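Local coordinates for catabolite control protein A (Lactococcus lactis, PDB 2O20) that probably acts as a global transcriptional regulator of carbon catabolite repression and activation, binding DNA control regions as a member of the LacI family, at residues A59-T64 with Q119-V124; N95-N100 with E113-K118. The protein carries 1 engineered substitution. All coordinates share one frame; numbering follows the deposited sequence.

Coming from the N terminus, the chain runs through the loop 59-64 into the first strand of the six-stranded parallel sheet, 65-70, then through helix 76-91, strand 95-100 and helix 105-118 before reaching strand 122-125. Interaction 1 closes the larger loop, bringing the entry to the first strand beside the start of strand 122-125. Interaction 2 is nested inside it and closes the short connection between strand 95-100 and its following helix. The two meet where T64 O accepts a probable hydrogen bond from N95 N at 2.9 Å, and where I123 packs on F115. Together they tie the strand outermost within the chain, the first strand and the covering helix at one end of the sheet.

Interaction 1: A59-T64 with Q119-V124; sequences ASKRTT and QVDGIV
The last residues leading into the first strand of the sugar-binding (periplasmic-binding-protein-like) domain of the LacI family meet the turn between helix 105-118 and strand 122-125, and the carboxylate of D121 is the centre of that meeting. It lies against the backbone of T64: OD2 comes 3.3 Å from T64 CA and 3.5 Å from T64 C, while T64 CG2 packs against D121 CB at 4.0 Å. The two side chains cross obliquely. With CG anti to its carbonyl carbon (chi1 -61°), D121 turns its carboxylate back toward the loop 59-64, and OD2 accepts a hydrogen bond from the backbone N of T65, just beyond that loop. OD1 is the oxygen nearer K61, which, fully extended (chi1 -172°), runs past D121 in the opposite direction; K61 NZ stands 4.0 Å from D121 OD1, beyond salt-bridge range but near enough for some electrostatic attraction. Replacing the carboxylate with the methyl of an alanine here is likely to leave T65 N without its side-chain acceptor, K61 without this nearby negative charge, and T64 CA without the oxygen that lies beside it. M309 of helix 294-309 touches both T64 and D121, so this surface contact has a third element beside it. On the other side, Q119 has positive phi and is the C-prime residue of a Schellman motif, with V120 N bonded to F115 O and Q119 N to L116 O; this turns the chain out of the helix and into the strand. Such a helix-ending turn, delivering the chain to a strand parallel to the first, belongs to the alternating alpha/beta architecture of the periplasmic-binding-protein fold.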
ATOM      1  N   ALA D  59      21.397  -1.554  36.533  1.00 51.51           N
ATOM      2  CA  ALA D  59      20.552  -0.914  35.514  1.00 51.15           C
ATOM      3  C   ALA D  59      19.432  -1.828  35.019  1.00 50.80           C
ATOM      4  O   ALA D  59      19.542  -3.053  35.078  1.00 50.59           O
ATOM      5  CB  ALA D  59      21.399  -0.452  34.343  1.00 51.34           C
ATOM      6  N   SER D  60      18.356  -1.216  34.518  1.00 50.37           N
ATOM      7  CA  SER D  60      17.207  -1.967  33.994  1.00 49.85           C
ATOM      8  C   SER D  60      17.652  -2.788  32.790  1.00 49.07           C
ATOM      9  O   SER D  60      18.609  -2.414  32.108  1.00 49.24           O
ATOM     10  CB  SER D  60      16.062  -1.024  33.587  1.00 49.86           C
ATOM     11  OG  SER D  60      16.215  -0.556  32.248  1.00 50.28           O
ATOM     12  N   LYS D  61      16.977  -3.908  32.532  1.00 47.86           N
ATOM     13  CA  LYS D  61      17.251  -4.645  31.313  1.00 46.71           C
ATOM     14  C   LYS D  61      16.916  -3.769  30.099  1.00 45.53           C
ATOM     15  O   LYS D  61      16.055  -2.883  30.159  1.00 45.37           O
ATOM     16  CB  LYS D  61      16.486  -5.975  31.242  1.00 46.73           C
ATOM     17  CG  LYS D  61      16.940  -6.837  30.056  1.00 46.89           C
ATOM     18  CD  LYS D  61      16.349  -8.225  30.068  1.00 47.58           C
ATOM     19  CE  LYS D  61      16.687  -8.970  28.783  1.00 47.18           C
ATOM     20  NZ  LYS D  61      15.930 -10.252  28.660  1.00 47.80           N
ATOM     21  N   ARG D  62      17.647  -4.004  29.017  1.00 43.76           N
ATOM     22  CA  ARG D  62      17.369  -3.397  27.729  1.00 42.58           C
ATOM     23  C   ARG D  62      15.848  -3.368  27.454  1.00 40.46           C
ATOM     24  O   ARG D  62      15.127  -4.336  27.758  1.00 41.13           O
ATOM     25  CB  ARG D  62      18.073  -4.232  26.653  1.00 43.02           C
ATOM     26  CG  ARG D  62      17.984  -3.697  25.230  1.00 45.67           C
ATOM     27  CD  ARG D  62      18.731  -2.396  25.100  1.00 49.24           C
ATOM     28  NE  ARG D  62      20.093  -2.483  25.641  1.00 51.07           N
ATOM     29  CZ  ARG D  62      20.901  -1.437  25.786  1.00 51.54           C
ATOM     30  NH1 ARG D  62      20.494  -0.219  25.426  1.00 52.48           N
ATOM     31  NH2 ARG D  62      22.121  -1.609  26.286  1.00 51.35           N
ATOM     32  N   THR D  63      15.356  -2.276  26.873  1.00 36.94           N
ATOM     33  CA  THR D  63      13.964  -2.244  26.428  1.00 34.02           C
ATOM     34  C   THR D  63      13.700  -3.415  25.506  1.00 31.11           C
ATOM     35  O   THR D  63      14.494  -3.693  24.611  1.00 30.42           O
ATOM     36  CB  THR D  63      13.635  -0.965  25.650  1.00 34.27           C
ATOM     37  OG1 THR D  63      13.926   0.162  26.476  1.00 35.52           O
ATOM     38  CG2 THR D  63      12.147  -0.935  25.259  1.00 33.41           C
ATOM     39  N   THR D  64      12.588  -4.099  25.731  1.00 27.98           N
ATOM     40  CA  THR D  64      12.188  -5.211  24.866  1.00 26.51           C
ATOM     41  C   THR D  64      12.096  -4.774  23.398  1.00 24.76           C
ATOM     42  O   THR D  64      11.578  -3.678  23.081  1.00 23.70           O
ATOM     43  CB  THR D  64      10.854  -5.792  25.363  1.00 26.45           C
ATOM     44  OG1 THR D  64      11.075  -6.408  26.640  1.00 26.54           O
ATOM     45  CG2 THR D  64      10.256  -6.772  24.392  1.00 26.06           C
ATOM     46  N   GLN D 119      20.081  -9.338  19.342  1.00 35.29           N
ATOM     47  CA  GLN D 119      19.430  -9.887  20.527  1.00 34.51           C
ATOM     48  C   GLN D 119      17.987  -9.351  20.667  1.00 32.74           C
ATOM     49  O   GLN D 119      17.554  -8.912  21.750  1.00 32.47           O
ATOM     50  CB  GLN D 119      20.254  -9.606  21.798  1.00 34.57           C
ATOM     51  CG  GLN D 119      21.550 -10.410  21.929  1.00 35.94           C
ATOM     52  CD  GLN D 119      22.430  -9.882  23.045  1.00 35.59           C
ATOM     53  OE1 GLN D 119      22.512 -10.472  24.120  1.00 38.55           O
ATOM     54  NE2 GLN D 119      23.050  -8.733  22.813  1.00 36.28           N
ATOM     55  N   VAL D 120      17.239  -9.380  19.571  1.00 30.28           N
ATOM     56  CA  VAL D 120      15.801  -9.117  19.684  1.00 28.31           C
ATOM     57  C   VAL D 120      15.207 -10.155  20.649  1.00 26.68           C
ATOM     58  O   VAL D 120      15.707 -11.304  20.796  1.00 25.16           O
ATOM     59  CB  VAL D 120      15.051  -9.084  18.313  1.00 28.04           C
ATOM     60  CG1 VAL D 120      15.757  -8.162  17.319  1.00 27.36           C
ATOM     61  CG2 VAL D 120      14.853 -10.480  17.748  1.00 28.78           C
ATOM     62  N   ASP D 121      14.151  -9.719  21.321  1.00 25.00           N
ATOM     63  CA  ASP D 121      13.485 -10.481  22.359  1.00 24.27           C
ATOM     64  C   ASP D 121      12.378 -11.386  21.797  1.00 23.04           C
ATOM     65  O   ASP D 121      11.966 -12.354  22.438  1.00 22.01           O
ATOM     66  CB  ASP D 121      12.937  -9.514  23.416  1.00 23.57           C
ATOM     67  CG  ASP D 121      14.030  -8.702  24.077  1.00 25.11           C
ATOM     68  OD1 ASP D 121      14.710  -9.277  24.925  1.00 27.15           O
ATOM     69  OD2 ASP D 121      14.275  -7.522  23.713  1.00 25.17           O
ATOM     70  N   GLY D 122      11.904 -11.061  20.599  1.00 21.89           N
ATOM     71  CA  GLY D 122      10.833 -11.791  19.957  1.00 21.74           C
ATOM     72  C   GLY D 122      10.706 -11.397  18.488  1.00 21.61           C
ATOM     73  O   GLY D 122      11.114 -10.309  18.103  1.00 20.76           O
ATOM     74  N   ILE D 123      10.172 -12.314  17.683  1.00 21.62           N
ATOM     75  CA  ILE D 123      10.048 -12.160  16.221  1.00 21.81           C
ATOM     76  C   ILE D 123       8.600 -12.412  15.766  1.00 22.00           C
ATOM     77  O   ILE D 123       7.987 -13.396  16.149  1.00 21.55           O
ATOM     78  CB  ILE D 123      11.044 -13.143  15.465  1.00 22.20           C
ATOM     79  CG1 ILE D 123      12.484 -12.721  15.734  1.00 21.77           C
ATOM     80  CG2 ILE D 123      10.824 -13.140  13.971  1.00 23.57           C
ATOM     81  CD1 ILE D 123      13.530 -13.772  15.431  1.00 22.99           C
ATOM     82  N   VAL D 124       8.081 -11.519  14.932  1.00 21.84           N
ATOM     83  CA  VAL D 124       6.868 -11.772  14.162  1.00 22.09           C
ATOM     84  C   VAL D 124       7.279 -12.018  12.710  1.00 22.09           C
ATOM     85  O   VAL D 124       7.964 -11.192  12.113  1.00 21.30           O
ATOM     86  CB  VAL D 124       5.908 -10.574  14.193  1.00 22.60           C
ATOM     87  CG1 VAL D 124       4.645 -10.855  13.356  1.00 23.05           C
ATOM     88  CG2 VAL D 124       5.550 -10.180  15.643  1.00 23.68           C
TER

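Interaction 2: N95-N100 with E113-K118; sequences NMILAN and ETFLSK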
ATOM      1  N   ASN D  95      10.623  -1.524  21.474  1.00 22.92           N
ATOM      2  CA  ASN D  95      11.212  -1.120  20.187  1.00 23.98           C
ATOM      3  C   ASN D  95      10.741  -2.066  19.092  1.00 24.00           C
ATOM      4  O   ASN D  95      10.600  -3.266  19.317  1.00 23.84           O
ATOM      5  CB  ASN D  95      12.749  -1.133  20.241  1.00 24.57           C
ATOM      6  CG  ASN D  95      13.317  -0.239  21.315  1.00 25.00           C
ATOM      7  OD1 ASN D  95      14.233  -0.645  22.036  1.00 28.85           O
ATOM      8  ND2 ASN D  95      12.812   0.967  21.417  1.00 19.77           N
ATOM      9  N   MET D  96      10.504  -1.527  17.895  1.00 24.72           N
ATOM     10  CA  MET D  96      10.064  -2.305  16.720  1.00 25.38           C
ATOM     11  C   MET D  96      11.128  -2.161  15.621  1.00 24.99           C
ATOM     12  O   MET D  96      11.531  -1.039  15.319  1.00 24.33           O
ATOM     13  CB  MET D  96       8.765  -1.717  16.149  1.00 26.99           C
ATOM     14  CG  MET D  96       7.514  -1.945  16.965  1.00 30.42           C
ATOM     15  SD  MET D  96       6.750  -3.506  16.551  1.00 40.07           S
ATOM     16  CE  MET D  96       6.373  -3.211  14.818  1.00 37.01           C
ATOM     17  N   ILE D  97      11.562  -3.273  15.031  1.00 24.80           N
ATOM     18  CA  ILE D  97      12.467  -3.245  13.881  1.00 24.91           C
ATOM     19  C   ILE D  97      11.756  -3.925  12.728  1.00 24.08           C
ATOM     20  O   ILE D  97      11.311  -5.074  12.864  1.00 23.94           O
ATOM     21  CB  ILE D  97      13.816  -3.986  14.151  1.00 24.87           C
ATOM     22  CG1 ILE D  97      14.564  -3.384  15.348  1.00 27.28           C
ATOM     23  CG2 ILE D  97      14.713  -3.959  12.892  1.00 26.09           C
ATOM     24  CD1 ILE D  97      15.762  -4.220  15.829  1.00 26.55           C
ATOM     25  N   LEU D  98      11.629  -3.249  11.590  1.00 22.93           N
ATOM     26  CA  LEU D  98      10.976  -3.867  10.450  1.00 23.31           C
ATOM     27  C   LEU D  98      12.009  -4.212   9.377  1.00 22.90           C
ATOM     28  O   LEU D  98      12.875  -3.402   9.065  1.00 21.99           O
ATOM     29  CB  LEU D  98       9.916  -2.930   9.848  1.00 24.09           C
ATOM     30  CG  LEU D  98       8.831  -2.306  10.743  1.00 25.28           C
ATOM     31  CD1 LEU D  98       7.925  -1.440   9.888  1.00 27.78           C
ATOM     32  CD2 LEU D  98       8.010  -3.338  11.473  1.00 27.25           C
ATOM     33  N   ALA D  99      11.883  -5.391   8.786  1.00 22.26           N
ATOM     34  CA  ALA D  99      12.818  -5.804   7.746  1.00 22.96           C
ATOM     35  C   ALA D  99      12.049  -6.358   6.554  1.00 22.97           C
ATOM     36  O   ALA D  99      11.122  -7.143   6.728  1.00 22.83           O
ATOM     37  CB  ALA D  99      13.745  -6.823   8.288  1.00 22.77           C
ATOM     38  N   ASN D 100      12.448  -5.955   5.350  1.00 23.08           N
ATOM     39  CA  ASN D 100      11.845  -6.452   4.115  1.00 23.37           C
ATOM     40  C   ASN D 100      12.648  -7.636   3.593  1.00 23.63           C
ATOM     41  O   ASN D 100      13.869  -7.526   3.411  1.00 23.19           O
ATOM     42  CB  ASN D 100      11.866  -5.366   3.031  1.00 23.34           C
ATOM     43  CG  ASN D 100      11.017  -4.145   3.397  1.00 24.83           C
ATOM     44  OD1 ASN D 100       9.783  -4.235   3.567  1.00 22.47           O
ATOM     45  ND2 ASN D 100      11.678  -3.003   3.540  1.00 26.27           N
ATOM     46  N   GLU D 113      19.882 -13.330  11.058  1.00 33.85           N
ATOM     47  CA  GLU D 113      21.217 -13.146  11.612  1.00 34.56           C
ATOM     48  C   GLU D 113      21.325 -11.794  12.279  1.00 33.91           C
ATOM     49  O   GLU D 113      21.844 -11.680  13.386  1.00 33.08           O
ATOM     50  CB  GLU D 113      22.297 -13.261  10.524  1.00 34.91           C
ATOM     51  CG  GLU D 113      22.496 -14.668  10.021  1.00 36.33           C
ATOM     52  CD  GLU D 113      23.605 -14.801   8.975  1.00 36.94           C
ATOM     53  OE1 GLU D 113      24.034 -13.777   8.381  1.00 39.92           O
ATOM     54  OE2 GLU D 113      24.044 -15.953   8.751  1.00 40.51           O
ATOM     55  N   THR D 114      20.836 -10.768  11.591  1.00 33.47           N
ATOM     56  CA  THR D 114      20.880  -9.420  12.121  1.00 33.46           C
ATOM     57  C   THR D 114      20.021  -9.314  13.381  1.00 33.39           C
ATOM     58  O   THR D 114      20.450  -8.691  14.355  1.00 34.50           O
ATOM     59  CB  THR D 114      20.464  -8.390  11.069  1.00 33.45           C
ATOM     60  OG1 THR D 114      21.348  -8.491   9.944  1.00 32.83           O
ATOM     61  CG2 THR D 114      20.553  -6.980  11.630  1.00 34.55           C
ATOM     62  N   PHE D 115      18.830  -9.927  13.370  1.00 32.57           N
ATOM     63  CA  PHE D 115      17.947  -9.973  14.556  1.00 32.23           C
ATOM     64  C   PHE D 115      18.581 -10.716  15.746  1.00 33.50           C
ATOM     65  O   PHE D 115      18.577 -10.222  16.870  1.00 32.56           O
ATOM     66  CB  PHE D 115      16.596 -10.659  14.216  1.00 30.91           C
ATOM     67  CG  PHE D 115      15.600  -9.793  13.455  1.00 28.61           C
ATOM     68  CD1 PHE D 115      15.910  -8.517  12.998  1.00 27.10           C
ATOM     69  CD2 PHE D 115      14.354 -10.310  13.163  1.00 27.77           C
ATOM     70  CE1 PHE D 115      14.977  -7.759  12.288  1.00 27.92           C
ATOM     71  CE2 PHE D 115      13.416  -9.574  12.450  1.00 28.85           C
ATOM     72  CZ  PHE D 115      13.726  -8.285  12.024  1.00 28.16           C
ATOM     73  N   LEU D 116      19.099 -11.919  15.486  1.00 35.58           N
ATOM     74  CA  LEU D 116      19.706 -12.769  16.523  1.00 36.90           C
ATOM     75  C   LEU D 116      20.967 -12.114  17.094  1.00 37.39           C
ATOM     76  O   LEU D 116      21.222 -12.221  18.289  1.00 37.47           O
ATOM     77  CB  LEU D 116      20.024 -14.185  15.985  1.00 37.23           C
ATOM     78  CG  LEU D 116      18.915 -15.264  15.887  1.00 37.49           C
ATOM     79  CD1 LEU D 116      17.641 -14.835  15.119  1.00 38.27           C
ATOM     80  CD2 LEU D 116      19.482 -16.554  15.256  1.00 37.67           C
ATOM     81  N   SER D 117      21.719 -11.407  16.248  1.00 38.11           N
ATOM     82  CA  SER D 117      22.898 -10.661  16.701  1.00 38.67           C
ATOM     83  C   SER D 117      22.539  -9.414  17.498  1.00 38.47           C
ATOM     84  O   SER D 117      23.250  -9.073  18.446  1.00 38.54           O
ATOM     85  CB  SER D 117      23.816 -10.269  15.531  1.00 39.12           C
ATOM     86  OG  SER D 117      23.572  -8.938  15.100  1.00 41.26           O
ATOM     87  N   LYS D 118      21.468  -8.720  17.100  1.00 37.71           N
ATOM     88  CA  LYS D 118      20.950  -7.589  17.881  1.00 37.45           C
ATOM     89  C   LYS D 118      20.271  -8.036  19.167  1.00 36.24           C
ATOM     90  O   LYS D 118      19.923  -7.207  19.982  1.00 37.52           O
ATOM     91  CB  LYS D 118      19.945  -6.773  17.086  1.00 37.51           C
ATOM     92  CG  LYS D 118      20.521  -5.885  16.023  1.00 38.98           C
ATOM     93  CD  LYS D 118      19.385  -5.256  15.239  1.00 39.76           C
ATOM     94  CE  LYS D 118      19.870  -4.522  14.017  1.00 42.53           C
ATOM     95  NZ  LYS D 118      18.755  -4.339  13.010  1.00 43.28           N
TER
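I97 carries most of this contact, meeting both F115 and K118 on the helix that follows its strand. Its two branches divide the work. With CG1 beside the backbone N and anti to the carbonyl carbon (chi1 -58°), CG2 is left anti to N and lies 3.9 Å from F115 CE1, approaching the ring obliquely as the two side chains slide past each other in opposite directions. CD1, at the end of the other branch, meets the aliphatic part of K118 at CD, 3.8 Å away. Here the side chains reach toward each other tip to tip, and the extended lysine brings NZ to 4.1 Å from both CG2 and CD1 of I97; K118 also packs against N95 of the second subunit. Two residues on, A99 points the same way as I97 and places CB 4.0 Å from F115 CZ, again obliquely to the ring. F115 thus has the far end of its ring wedged beside two strand residues, although its first bond does not aim at the strand. The segments run nearly antiparallel, at 160°, with their axes 11.0 Å apart, as helix 105-118 packs back on strand 95-100 in a beta-alpha-beta crossover that passes strand 65-70 to reach the parallel strand 122-125. Strand 95-100 is the outermost strand of its sheet within the chain, bonded along its length to strand 65-70; F115 also touches I69 there and V120 in the following turn, while M96 and L98 turn to helix 76-91 on the other face, and L98 packs on L98 of the second subunit.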